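Local coordinates for hypothetical protein PA2201 (Pseudomonas aeruginosa, PDB 2FEF) that is of unknown function but probably acts as an immunity protein that protects its bacterium from a PoNe-type DNase toxin, at residues B[6-11]-B[74-79]; B[17-22]-B[47-52]; B[151-156]-B[163-168]; B[234-237]-B[243-246]. One frame throughout, in Å; residues are numbered along the deposited sequence.

Contact 1: B[6-11]-B[74-79]; sequences LTLDNR and WAWGQA. With EDO (1,2-ethanediol), chain D.
Asn-10 and Trp-76 mark the closest approach of the two backbones, and with their CA atoms 11.1 Å apart the main chains themselves do not meet. Residues 6-11 form an irregular N-terminal lead-in that stops at Arg-11, the N-cap of the next helix, whereas 74-79 is one stretch of a long regular helix. The gap is bridged by the Trp-76 indole, whose six-membered ring reaches out to both Leu-8 and Asn-10. The Asn-10 amide arrives at the ring edge, near its plane, with ND2 3.4 Å from Trp-76 CZ3; amide and ring planes stand 71° apart, which excludes a stack. Asn-10 CG lies between the backbone N and the carbonyl carbon (chi1 87°), and this turns the amide toward the indole. Leu-8 adds one apolar touch, CD1 lying 4.0 Å from Trp-76 CH2. A 1,2-ethanediol, probably from the crystallisation liquor, also lies at this edge: its O1 accepts a bent hydrogen bond from Asn-10 ND2 at 2.9 Å, and its C1 lies 3.6 Å from Trp-76 CH2. On the lead-in, Arg-11 NH1 clamps the bend by bonding to Leu-8 O at 3.0 Å and to Asn-10 O at 2.8 Å. Asn-10 OD1 is held by Tyr-58 OH and by Leu-12 N in the first turn of helix 12-20, while Trp-76 NE1 bonds to Gly-57 O. From helix 97-127, Asp-113 binds the backbone N of Asp-9 and Asn-10, and with Leu-117 it packs on Trp-76, so the indole of helix 66-93 touches both residues 6-11 and that helix.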
loop_
_atom_site.group_PDB
_atom_site.type_symbol
_atom_site.label_atom_id
_atom_site.label_comp_id
_atom_site.label_asym_id
_atom_site.label_seq_id
_atom_site.Cartn_x
_atom_site.Cartn_y
_atom_site.Cartn_z
ATOM N N LEU B 6 23.086 15.583 -4.377
ATOM C CA LEU B 6 23.745 14.553 -3.551
ATOM C C LEU B 6 23.879 13.295 -4.413
ATOM O O LEU B 6 23.004 13.028 -5.259
ATOM C CB LEU B 6 22.891 14.219 -2.304
ATOM C CG LEU B 6 22.580 15.312 -1.273
ATOM N N THR B 7 24.934 12.514 -4.182
ATOM C CA THR B 7 25.069 11.201 -4.832
ATOM C C THR B 7 24.159 10.173 -4.191
ATOM O O THR B 7 24.230 9.946 -2.974
ATOM C CB THR B 7 26.540 10.675 -4.788
ATOM O OG1 THR B 7 27.376 11.526 -5.573
ATOM C CG2 THR B 7 26.626 9.302 -5.374
ATOM N N LEU B 8 23.338 9.503 -4.995
ATOM C CA LEU B 8 22.498 8.429 -4.455
ATOM C C LEU B 8 22.929 7.120 -5.071
ATOM O O LEU B 8 23.042 7.022 -6.294
ATOM C CB LEU B 8 21.019 8.672 -4.727
ATOM C CG LEU B 8 20.445 10.001 -4.188
ATOM C CD1 LEU B 8 19.039 10.121 -4.686
ATOM C CD2 LEU B 8 20.473 10.038 -2.671
ATOM N N ASP B 9 23.182 6.140 -4.217
ATOM C CA ASP B 9 23.739 4.872 -4.669
ATOM C C ASP B 9 22.760 3.785 -5.046
ATOM O O ASP B 9 23.141 2.840 -5.761
ATOM C CB ASP B 9 24.769 4.358 -3.657
ATOM C CG ASP B 9 26.041 5.219 -3.658
ATOM O OD1 ASP B 9 26.298 5.886 -4.671
ATOM O OD2 ASP B 9 26.754 5.259 -2.642
ATOM N N ASN B 10 21.510 3.876 -4.590
ATOM C CA ASN B 10 20.592 2.752 -4.844
ATOM C C ASN B 10 20.269 2.617 -6.337
ATOM O O ASN B 10 20.287 3.610 -7.065
ATOM C CB ASN B 10 19.292 2.933 -4.061
ATOM C CG ASN B 10 18.260 3.760 -4.829
ATOM O OD1 ASN B 10 17.477 3.231 -5.616
ATOM N ND2 ASN B 10 18.246 5.031 -4.580
ATOM N N ARG B 11 19.976 1.391 -6.771
ATOM C CA ARG B 11 19.441 1.142 -8.108
ATOM C C ARG B 11 18.200 0.262 -7.963
ATOM O O ARG B 11 18.106 -0.869 -8.488
ATOM C CB ARG B 11 20.506 0.505 -9.016
ATOM C CG ARG B 11 21.750 1.397 -9.299
ATOM C CD ARG B 11 21.405 2.761 -9.971
ATOM N NE ARG B 11 22.616 3.586 -10.226
ATOM C CZ ARG B 11 23.028 4.595 -9.450
ATOM N NH1 ARG B 11 22.325 4.963 -8.359
ATOM N NH2 ARG B 11 24.147 5.251 -9.769
ATOM N N TRP B 74 11.706 10.799 5.343
ATOM C CA TRP B 74 11.026 9.768 6.135
ATOM C C TRP B 74 10.440 8.657 5.263
ATOM O O TRP B 74 10.453 7.496 5.659
ATOM C CB TRP B 74 9.986 10.386 7.073
ATOM C CG TRP B 74 10.596 11.315 8.140
ATOM C CD1 TRP B 74 11.815 11.154 8.783
ATOM C CD2 TRP B 74 10.012 12.496 8.697
ATOM N NE1 TRP B 74 12.010 12.188 9.683
ATOM C CE2 TRP B 74 10.930 13.025 9.639
ATOM C CE3 TRP B 74 8.812 13.167 8.484
ATOM C CZ2 TRP B 74 10.667 14.187 10.382
ATOM C CZ3 TRP B 74 8.544 14.354 9.221
ATOM C CH2 TRP B 74 9.481 14.849 10.151
ATOM N N ALA B 75 9.954 9.010 4.068
ATOM C CA ALA B 75 9.415 8.008 3.121
ATOM C C ALA B 75 10.545 7.063 2.654
ATOM O O ALA B 75 10.398 5.835 2.595
ATOM C CB ALA B 75 8.745 8.715 1.930
ATOM N N TRP B 76 11.708 7.630 2.391
ATOM C CA TRP B 76 12.865 6.829 2.047
ATOM C C TRP B 76 13.281 5.931 3.188
ATOM O O TRP B 76 13.692 4.815 2.955
ATOM C CB TRP B 76 14.061 7.720 1.655
ATOM C CG TRP B 76 14.027 8.263 0.234
ATOM C CD1 TRP B 76 13.181 9.220 -0.274
ATOM C CD2 TRP B 76 14.903 7.893 -0.833
ATOM N NE1 TRP B 76 13.477 9.454 -1.598
ATOM C CE2 TRP B 76 14.523 8.644 -1.969
ATOM C CE3 TRP B 76 15.959 6.967 -0.945
ATOM C CZ2 TRP B 76 15.199 8.544 -3.212
ATOM C CZ3 TRP B 76 16.632 6.859 -2.178
ATOM C CH2 TRP B 76 16.229 7.635 -3.304
ATOM N N GLY B 77 13.249 6.451 4.408
ATOM C CA GLY B 77 13.574 5.627 5.577
ATOM C C GLY B 77 12.631 4.439 5.720
ATOM O O GLY B 77 13.055 3.347 6.042
ATOM N N GLN B 78 11.351 4.658 5.446
ATOM C CA GLN B 78 10.390 3.537 5.461
ATOM C C GLN B 78 10.708 2.534 4.371
ATOM O O GLN B 78 10.624 1.328 4.606
ATOM C CB GLN B 78 8.942 4.006 5.373
ATOM C CG GLN B 78 7.947 2.789 5.671
ATOM C CD GLN B 78 6.581 3.229 6.146
ATOM O OE1 GLN B 78 6.191 4.434 6.056
ATOM N NE2 GLN B 78 5.829 2.269 6.669
ATOM N N ALA B 79 11.057 3.008 3.179
ATOM C CA ALA B 79 11.478 2.091 2.123
ATOM C C ALA B 79 12.707 1.260 2.504
ATOM O O ALA B 79 12.790 0.068 2.171
ATOM C CB ALA B 79 11.790 2.885 0.836
HETATM C C1 EDO D . 16.458 7.791 -6.936
HETATM O O1 EDO D . 17.521 6.859 -6.677
HETATM C C2 EDO D . 16.041 7.772 -8.407
HETATM O O2 EDO D . 17.223 7.757 -9.230
#

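Contact 2: B[17-22]-B[47-52]; sequences PLWRNL and AALDRF
Arg-20 and Asp-50 both leave their helices with CG anti to the backbone N, and the arginine then bends at chi3 (-75°), which carries its guanidinium across to the carboxylate. The result is an interhelical salt bridge in the all-helical N-terminal domain, joining the last part of helix 12-20 to helix 35-54. The backbones stay well separated, with Arg-20 CA and Ala-47 CA, the nearest pair, 9.1 Å apart, so side chains alone make the link. Arg-20 NH2 donates to Asp-50 OD2 over 2.7 Å. It is a single-point grip and not a two-pronged one: guanidinium and carboxylate planes are 57° apart, and NH2 meets OD2 on its anti side, 32° out of the carboxylate plane. The other carboxylate oxygen, OD1, is engaged by Tyr-251 OH of the third subunit, so Asp-50 ties an intrachain bridge to the subunit interface; the nearby guanidinium probably favours the ionised form of the aspartate. Beneath the polar pair lies an apolar layer, where Trp-19 CZ3 approaches Leu-49 CD1 at 4.2 Å. Trp-19 is also packed by Leu-86 of helix 66-93 and Ile-103 of helix 97-127, and Leu-49 by Leu-16. The contact thus passes from a buried hydrocarbon side to an outer side where Arg-20 is exposed. There a water closes a ring with the salt bridge, lying at the guanidinium edge in its plane: it accepts from Arg-20 NH1 at 3.0 Å and donates to Asp-50 OD2 at 2.7 Å, giving that oxygen two donors.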
loop_
_atom_site.group_PDB
_atom_site.type_symbol
_atom_site.label_atom_id
_atom_site.label_comp_id
_atom_site.label_asym_id
_atom_site.label_seq_id
_atom_site.Cartn_x
_atom_site.Cartn_y
_atom_site.Cartn_z
ATOM N N PRO B 17 12.456 -6.104 -10.707
ATOM C CA PRO B 17 12.023 -7.258 -11.492
ATOM C C PRO B 17 12.809 -8.533 -11.216
ATOM O O PRO B 17 12.258 -9.633 -11.347
ATOM C CB PRO B 17 12.272 -6.807 -12.937
ATOM C CG PRO B 17 12.143 -5.306 -12.849
ATOM C CD PRO B 17 12.830 -4.980 -11.577
ATOM N N LEU B 18 14.084 -8.388 -10.857
ATOM C CA LEU B 18 14.916 -9.535 -10.494
ATOM C C LEU B 18 14.429 -10.129 -9.180
ATOM O O LEU B 18 14.256 -11.340 -9.055
ATOM C CB LEU B 18 16.380 -9.101 -10.393
ATOM C CG LEU B 18 17.042 -8.684 -11.720
ATOM C CD1 LEU B 18 16.473 -7.357 -12.177
ATOM C CD2 LEU B 18 18.552 -8.558 -11.584
ATOM N N TRP B 19 14.190 -9.278 -8.194
ATOM C CA TRP B 19 13.687 -9.740 -6.892
ATOM C C TRP B 19 12.326 -10.415 -6.965
ATOM O O TRP B 19 12.080 -11.457 -6.330
ATOM C CB TRP B 19 13.577 -8.575 -5.922
ATOM C CG TRP B 19 14.887 -7.946 -5.568
ATOM C CD1 TRP B 19 16.139 -8.433 -5.816
ATOM C CD2 TRP B 19 15.058 -6.713 -4.878
ATOM N NE1 TRP B 19 17.087 -7.563 -5.326
ATOM C CE2 TRP B 19 16.446 -6.495 -4.752
ATOM C CE3 TRP B 19 14.167 -5.754 -4.376
ATOM C CZ2 TRP B 19 16.970 -5.382 -4.117
ATOM C CZ3 TRP B 19 14.695 -4.610 -3.747
ATOM C CH2 TRP B 19 16.087 -4.444 -3.632
ATOM N N ARG B 20 11.427 -9.790 -7.716
ATOM C CA ARG B 20 10.071 -10.290 -7.888
ATOM C C ARG B 20 10.144 -11.740 -8.337
ATOM O O ARG B 20 9.363 -12.587 -7.850
ATOM C CB ARG B 20 9.324 -9.377 -8.879
ATOM C CG ARG B 20 7.928 -9.748 -9.172
ATOM C CD ARG B 20 7.287 -8.737 -10.095
ATOM N NE ARG B 20 6.974 -7.521 -9.362
ATOM C CZ ARG B 20 7.558 -6.344 -9.560
ATOM N NH1 ARG B 20 8.478 -6.187 -10.522
ATOM N NH2 ARG B 20 7.174 -5.306 -8.823
ATOM N N ASN B 21 11.117 -12.047 -9.206
ATOM C CA ASN B 21 11.357 -13.413 -9.723
ATOM C C ASN B 21 11.965 -14.443 -8.747
ATOM O O ASN B 21 12.035 -15.635 -9.066
ATOM C CB ASN B 21 12.255 -13.376 -10.974
ATOM C CG ASN B 21 11.474 -13.344 -12.300
ATOM O OD1 ASN B 21 10.276 -13.638 -12.367
ATOM N ND2 ASN B 21 12.181 -12.991 -13.372
ATOM N N LEU B 22 12.437 -13.989 -7.586
ATOM C CA LEU B 22 13.120 -14.877 -6.619
ATOM C C LEU B 22 12.142 -15.772 -5.865
ATOM O O LEU B 22 12.550 -16.790 -5.301
ATOM C CB LEU B 22 13.969 -14.055 -5.620
ATOM C CG LEU B 22 15.173 -13.253 -6.148
ATOM C CD1 LEU B 22 15.839 -12.436 -5.030
ATOM C CD2 LEU B 22 16.193 -14.119 -6.848
ATOM N N ALA B 47 5.545 -5.098 -3.740
ATOM C CA ALA B 47 4.546 -4.066 -4.131
ATOM C C ALA B 47 4.793 -2.727 -3.427
ATOM O O ALA B 47 4.676 -1.674 -4.050
ATOM C CB ALA B 47 3.099 -4.550 -3.884
ATOM N N ALA B 48 5.155 -2.763 -2.151
ATOM C CA ALA B 48 5.466 -1.532 -1.387
ATOM C C ALA B 48 6.703 -0.814 -1.977
ATOM O O ALA B 48 6.741 0.400 -2.137
ATOM C CB ALA B 48 5.708 -1.890 0.098
ATOM N N LEU B 49 7.736 -1.578 -2.266
ATOM C CA LEU B 49 8.963 -1.022 -2.834
ATOM C C LEU B 49 8.729 -0.601 -4.264
ATOM O O LEU B 49 9.293 0.389 -4.711
ATOM C CB LEU B 49 10.109 -2.058 -2.763
ATOM C CG LEU B 49 10.645 -2.331 -1.353
ATOM C CD1 LEU B 49 11.391 -3.637 -1.294
ATOM C CD2 LEU B 49 11.561 -1.206 -0.918
ATOM N N ASP B 50 7.885 -1.330 -5.004
ATOM C CA ASP B 50 7.592 -0.906 -6.373
ATOM C C ASP B 50 6.837 0.445 -6.370
ATOM O O ASP B 50 7.140 1.365 -7.160
ATOM C CB ASP B 50 6.776 -1.973 -7.114
ATOM C CG ASP B 50 6.778 -1.759 -8.611
ATOM O OD1 ASP B 50 6.213 -0.750 -9.088
ATOM O OD2 ASP B 50 7.305 -2.630 -9.321
ATOM N N ARG B 51 5.868 0.563 -5.470
ATOM C CA ARG B 51 5.083 1.796 -5.281
ATOM C C ARG B 51 6.006 2.970 -4.960
ATOM O O ARG B 51 5.922 4.068 -5.544
ATOM C CB ARG B 51 4.071 1.556 -4.126
ATOM C CG ARG B 51 3.191 2.759 -3.731
ATOM C CD ARG B 51 1.776 2.316 -3.324
ATOM N NE ARG B 51 1.374 1.140 -4.101
ATOM C CZ ARG B 51 0.789 1.174 -5.301
ATOM N NH1 ARG B 51 0.473 2.321 -5.863
ATOM N NH2 ARG B 51 0.498 0.039 -5.923
ATOM N N PHE B 52 6.897 2.733 -3.999
ATOM C CA PHE B 52 7.919 3.718 -3.631
ATOM C C PHE B 52 8.778 4.141 -4.843
ATOM O O PHE B 52 9.008 5.333 -5.076
ATOM C CB PHE B 52 8.842 3.158 -2.536
ATOM C CG PHE B 52 10.002 4.087 -2.186
ATOM C CD1 PHE B 52 9.753 5.351 -1.626
ATOM C CD2 PHE B 52 11.316 3.689 -2.417
ATOM C CE1 PHE B 52 10.823 6.200 -1.296
ATOM C CE2 PHE B 52 12.381 4.513 -2.072
ATOM C CZ PHE B 52 12.144 5.770 -1.530
HETATM O O HOH W 1 9.084 -3.370 -11.183
#

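Contact 3: B[151-156]-B[163-168]; sequences QLLAMG and ELIPAL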
loop_
_atom_site.group_PDB
_atom_site.type_symbol
_atom_site.label_atom_id
_atom_site.label_comp_id
_atom_site.label_asym_id
_atom_site.label_seq_id
_atom_site.Cartn_x
_atom_site.Cartn_y
_atom_site.Cartn_z
ATOM N N GLN B 151 21.245 -6.023 11.541
ATOM C CA GLN B 151 21.125 -6.632 10.211
ATOM C C GLN B 151 22.160 -6.033 9.233
ATOM O O GLN B 151 22.819 -6.755 8.486
ATOM C CB GLN B 151 19.712 -6.401 9.609
ATOM C CG GLN B 151 19.536 -7.208 8.290
ATOM C CD GLN B 151 18.380 -6.729 7.451
ATOM O OE1 GLN B 151 18.457 -5.664 6.825
ATOM N NE2 GLN B 151 17.309 -7.525 7.405
ATOM N N LEU B 152 22.281 -4.708 9.225
ATOM C CA LEU B 152 23.186 -4.058 8.263
ATOM C C LEU B 152 24.631 -4.518 8.460
ATOM O O LEU B 152 25.334 -4.795 7.471
ATOM C CB LEU B 152 23.091 -2.531 8.371
ATOM C CG LEU B 152 21.825 -1.990 7.698
ATOM C CD1 LEU B 152 21.684 -0.491 8.168
ATOM C CD2 LEU B 152 21.920 -2.128 6.194
ATOM N N LEU B 153 25.085 -4.596 9.709
ATOM C CA LEU B 153 26.484 -4.967 9.948
ATOM C C LEU B 153 26.656 -6.467 9.806
ATOM O O LEU B 153 27.547 -6.907 9.090
ATOM C CB LEU B 153 27.007 -4.456 11.307
ATOM C CG LEU B 153 27.521 -3.009 11.294
ATOM C CD1 LEU B 153 26.505 -2.018 10.668
ATOM C CD2 LEU B 153 27.926 -2.541 12.664
ATOM N N ALA B 154 25.791 -7.253 10.463
ATOM C CA ALA B 154 25.964 -8.726 10.423
ATOM C C ALA B 154 25.770 -9.293 9.017
ATOM O O ALA B 154 26.521 -10.208 8.595
ATOM C CB ALA B 154 25.008 -9.409 11.427
HETATM N N MSE B 155 24.814 -8.725 8.260
HETATM C CA MSE B 155 24.546 -9.285 6.932
HETATM C C MSE B 155 25.612 -8.792 5.994
HETATM O O MSE B 155 25.945 -9.467 5.052
HETATM C CB MSE B 155 23.126 -9.006 6.399
HETATM C CG MSE B 155 21.927 -9.612 7.228
HETATM SE SE MSE B 155 22.286 -11.554 7.617
HETATM C CE MSE B 155 23.003 -11.493 9.382
ATOM N N GLY B 156 26.177 -7.623 6.275
ATOM C CA GLY B 156 27.390 -7.165 5.539
ATOM C C GLY B 156 28.529 -8.194 5.614
ATOM O O GLY B 156 29.194 -8.489 4.622
ATOM N N GLU B 163 32.739 -3.959 2.696
ATOM C CA GLU B 163 33.180 -2.669 2.190
ATOM C C GLU B 163 32.094 -1.574 2.267
ATOM O O GLU B 163 32.393 -0.379 2.145
ATOM C CB GLU B 163 33.743 -2.815 0.759
ATOM C CG GLU B 163 32.687 -2.661 -0.377
ATOM C CD GLU B 163 31.948 -3.961 -0.706
ATOM N N LEU B 164 30.839 -1.964 2.497
ATOM C CA LEU B 164 29.793 -0.959 2.694
ATOM C C LEU B 164 29.620 -0.512 4.156
ATOM O O LEU B 164 28.995 0.536 4.435
ATOM C CB LEU B 164 28.469 -1.478 2.162
ATOM C CG LEU B 164 28.357 -1.884 0.691
ATOM C CD1 LEU B 164 26.955 -2.502 0.495
ATOM C CD2 LEU B 164 28.568 -0.662 -0.223
ATOM N N ILE B 165 30.220 -1.275 5.074
ATOM C CA ILE B 165 30.030 -1.047 6.505
ATOM C C ILE B 165 30.563 0.338 6.956
ATOM O O ILE B 165 29.884 1.030 7.729
ATOM C CB ILE B 165 30.639 -2.230 7.351
ATOM C CG1 ILE B 165 29.749 -3.488 7.213
ATOM C CG2 ILE B 165 30.834 -1.806 8.816
ATOM C CD1 ILE B 165 30.405 -4.773 7.794
ATOM N N PRO B 166 31.770 0.752 6.488
ATOM C CA PRO B 166 32.230 2.072 6.949
ATOM C C PRO B 166 31.302 3.227 6.660
ATOM O O PRO B 166 31.065 3.990 7.580
ATOM C CB PRO B 166 33.585 2.255 6.237
ATOM C CG PRO B 166 34.091 0.809 6.130
ATOM C CD PRO B 166 32.817 0.093 5.686
ATOM N N ALA B 167 30.770 3.374 5.442
ATOM C CA ALA B 167 29.821 4.483 5.194
ATOM C C ALA B 167 28.531 4.313 5.994
ATOM O O ALA B 167 27.952 5.300 6.481
ATOM C CB ALA B 167 29.488 4.622 3.719
ATOM N N LEU B 168 28.059 3.076 6.098
ATOM C CA LEU B 168 26.897 2.788 6.953
ATOM C C LEU B 168 27.107 3.266 8.382
ATOM O O LEU B 168 26.279 3.984 8.927
ATOM C CB LEU B 168 26.514 1.284 6.917
ATOM C CG LEU B 168 25.995 0.769 5.567
ATOM C CD1 LEU B 168 25.927 -0.738 5.567
ATOM C CD2 LEU B 168 24.624 1.354 5.214
#
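Ile-165 packs against the backbone of Leu-153 and Gly-156, and this is the tight part of an antiparallel helical hairpin in which helix 146-158 turns back through a short connection into helix 165-172. Leu-153 CA and Ile-165 CA are only 6.3 Å apart, close for two helices. Two features of the geometry permit it. Gly-156 presents no side chain, so Ile-165 CD1 can settle 4.5 Å from Gly-156 CA; and the isoleucine branches divide the work, CG1 running beside the backbone N (chi1 -73°) and carrying CD1 to the neighbouring backbone, while CG2 packs 4.3 Å from Leu-153 CG. Farther along, the backbones are no longer involved and the contact continues through leucine methyls, Leu-152 CD2 and Leu-168 CD1 at 4.3 Å. The loose side is at Leu-164 and Glu-163. Leu-164, although its CB is directed at the partner helix, stays 6.7 Å from it at closest and packs instead on Leu-105 and Ala-108 of helix 97-127; Glu-163 is exposed, with its CB directed away. Helix 179-189 covers the tight end, with Leu-181 and Leu-184 on Leu-153 and Ala-188 on Ile-165. Every residue that touches across the hairpin is buried, and the interaction is purely van der Waals: across the hairpin Leu-153 O meets a methyl, Ile-165 CD1 at 3.8 Å.

Contact 4: B[234-237]-B[243-246]; sequences FQLS and KTRR
Arg-246 and Phe-234 meet where the loops on either side of the short, N-capped helix 238-243 are brought together by side chains only; the CA atoms of Phe-234 and Arg-246 are 10.9 Å apart. From CB, the arginine sets CG anti to the backbone N (chi1 -169°), and a bend at chi2 then leads CG and CD onward without their touching 234-237. NE is the first polar atom and donates to Gln-229 O in helix 223-234. Beyond CZ, both terminal nitrogens, NH1 and NH2, have hydrogen-bond partners outside the two segments. NH2 also lies 4.0 Å from Phe-234 CE2, the guanidinium and ring planes being 67° apart, an oblique approach. The cation-pi partners that hold this guanidinium are instead Phe-233 and Tyr-230, and Phe-234 adds a van der Waals touch. The ends of helix 238-243 are tied as well: Ser-237, its N-cap, bonds through OG to Ala-240 N, and Thr-244 OG1 bonds to Gln-241 O. With OG1 so engaged, the threonine methyl faces the other loop, where it meets a leucine methyl tip to tip, Thr-244 CG2 to Leu-236 CD1 at 4.0 Å.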
loop_
_atom_site.group_PDB
_atom_site.type_symbol
_atom_site.label_atom_id
_atom_site.label_comp_id
_atom_site.label_asym_id
_atom_site.label_seq_id
_atom_site.Cartn_x
_atom_site.Cartn_y
_atom_site.Cartn_z
ATOM N N PHE B 234 12.462 -18.774 21.721
ATOM C CA PHE B 234 11.442 -18.996 20.704
ATOM C C PHE B 234 10.588 -20.235 21.026
ATOM O O PHE B 234 9.565 -20.475 20.389
ATOM C CB PHE B 234 12.053 -19.016 19.283
ATOM C CG PHE B 234 12.461 -17.650 18.788
ATOM C CD1 PHE B 234 11.496 -16.674 18.513
ATOM C CD2 PHE B 234 13.821 -17.331 18.598
ATOM C CE1 PHE B 234 11.885 -15.376 18.056
ATOM C CE2 PHE B 234 14.224 -16.092 18.166
ATOM C CZ PHE B 234 13.256 -15.078 17.876
ATOM N N GLN B 235 11.014 -21.012 22.010
ATOM C CA GLN B 235 10.210 -22.105 22.534
ATOM C C GLN B 235 9.068 -21.624 23.447
ATOM O O GLN B 235 8.100 -22.356 23.680
ATOM C CB GLN B 235 11.094 -23.106 23.262
ATOM C CG GLN B 235 11.608 -24.187 22.317
ATOM C CD GLN B 235 12.625 -25.120 22.937
ATOM O OE1 GLN B 235 13.253 -24.827 23.978
ATOM N NE2 GLN B 235 12.807 -26.264 22.287
ATOM N N LEU B 236 9.185 -20.406 23.977
ATOM C CA LEU B 236 8.123 -19.847 24.827
ATOM C C LEU B 236 6.939 -19.535 23.913
ATOM O O LEU B 236 7.135 -19.260 22.738
ATOM C CB LEU B 236 8.575 -18.524 25.480
ATOM C CG LEU B 236 9.812 -18.514 26.402
ATOM C CD1 LEU B 236 10.192 -17.060 26.836
ATOM C CD2 LEU B 236 9.666 -19.482 27.599
ATOM N N SER B 237 5.720 -19.541 24.449
ATOM C CA SER B 237 4.569 -18.964 23.700
ATOM C C SER B 237 4.845 -17.532 23.229
ATOM O O SER B 237 5.618 -16.798 23.858
ATOM C CB SER B 237 3.292 -19.013 24.572
ATOM O OG SER B 237 3.259 -17.901 25.452
ATOM N N LYS B 243 6.092 -10.701 27.077
ATOM C CA LYS B 243 6.285 -10.322 28.475
ATOM C C LYS B 243 7.763 -10.259 28.949
ATOM O O LYS B 243 8.046 -9.614 29.966
ATOM C CB LYS B 243 5.472 -11.237 29.406
ATOM C CG LYS B 243 3.961 -11.036 29.354
ATOM C CD LYS B 243 3.630 -9.575 29.601
ATOM C CE LYS B 243 2.171 -9.275 29.521
ATOM N NZ LYS B 243 2.065 -7.791 29.476
ATOM N N THR B 244 8.688 -10.925 28.250
ATOM C CA THR B 244 10.131 -10.847 28.608
ATOM C C THR B 244 10.768 -9.533 28.146
ATOM O O THR B 244 10.199 -8.819 27.325
ATOM C CB THR B 244 10.983 -12.034 28.035
ATOM O OG1 THR B 244 11.171 -11.842 26.625
ATOM C CG2 THR B 244 10.324 -13.358 28.275
ATOM N N ARG B 245 11.945 -9.188 28.658
ATOM C CA ARG B 245 12.559 -7.952 28.202
ATOM C C ARG B 245 13.503 -8.105 27.004
ATOM O O ARG B 245 14.072 -7.118 26.504
ATOM C CB ARG B 245 13.144 -7.142 29.369
ATOM C CG ARG B 245 14.219 -7.820 30.101
ATOM C CD ARG B 245 14.332 -7.358 31.543
ATOM N NE ARG B 245 15.521 -7.909 32.221
ATOM C CZ ARG B 245 15.875 -9.197 32.248
ATOM N NH1 ARG B 245 15.154 -10.107 31.615
ATOM N NH2 ARG B 245 16.966 -9.589 32.903
ATOM N N ARG B 246 13.620 -9.329 26.480
ATOM C CA ARG B 246 14.424 -9.523 25.289
ATOM C C ARG B 246 13.983 -8.650 24.097
ATOM O O ARG B 246 12.789 -8.549 23.729
ATOM C CB ARG B 246 14.463 -11.005 24.904
ATOM C CG ARG B 246 15.518 -11.292 23.830
ATOM C CD ARG B 246 15.012 -12.434 23.014
ATOM N NE ARG B 246 15.936 -13.131 22.122
ATOM C CZ ARG B 246 16.036 -12.912 20.812
ATOM N NH1 ARG B 246 15.336 -11.949 20.193
ATOM N NH2 ARG B 246 16.823 -13.710 20.096
#

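Burial separates the four contacts. Contacts 1 and 3 are buried, contact 2 is partly so, and contact 4 lies at the surface, its centre about 21 Å from the centre of the chain, against about 8 Å for the centre of contact 3. Contacts 1 and 2 share one region of the N-terminal domain and touch directly: Phe-52 CZ lies 3.6 Å from Trp-76 CD2, so helices 35-54 and 66-93 join them. Contacts 3 and 4 touch neither these nor each other. Chemistry follows place: aliphatic packing alone in the central hairpin of contact 3, an indole edge beside an amide in contact 1, a hydrated salt bridge toward another subunit in contact 2, and an arginine among aromatics in contact 4.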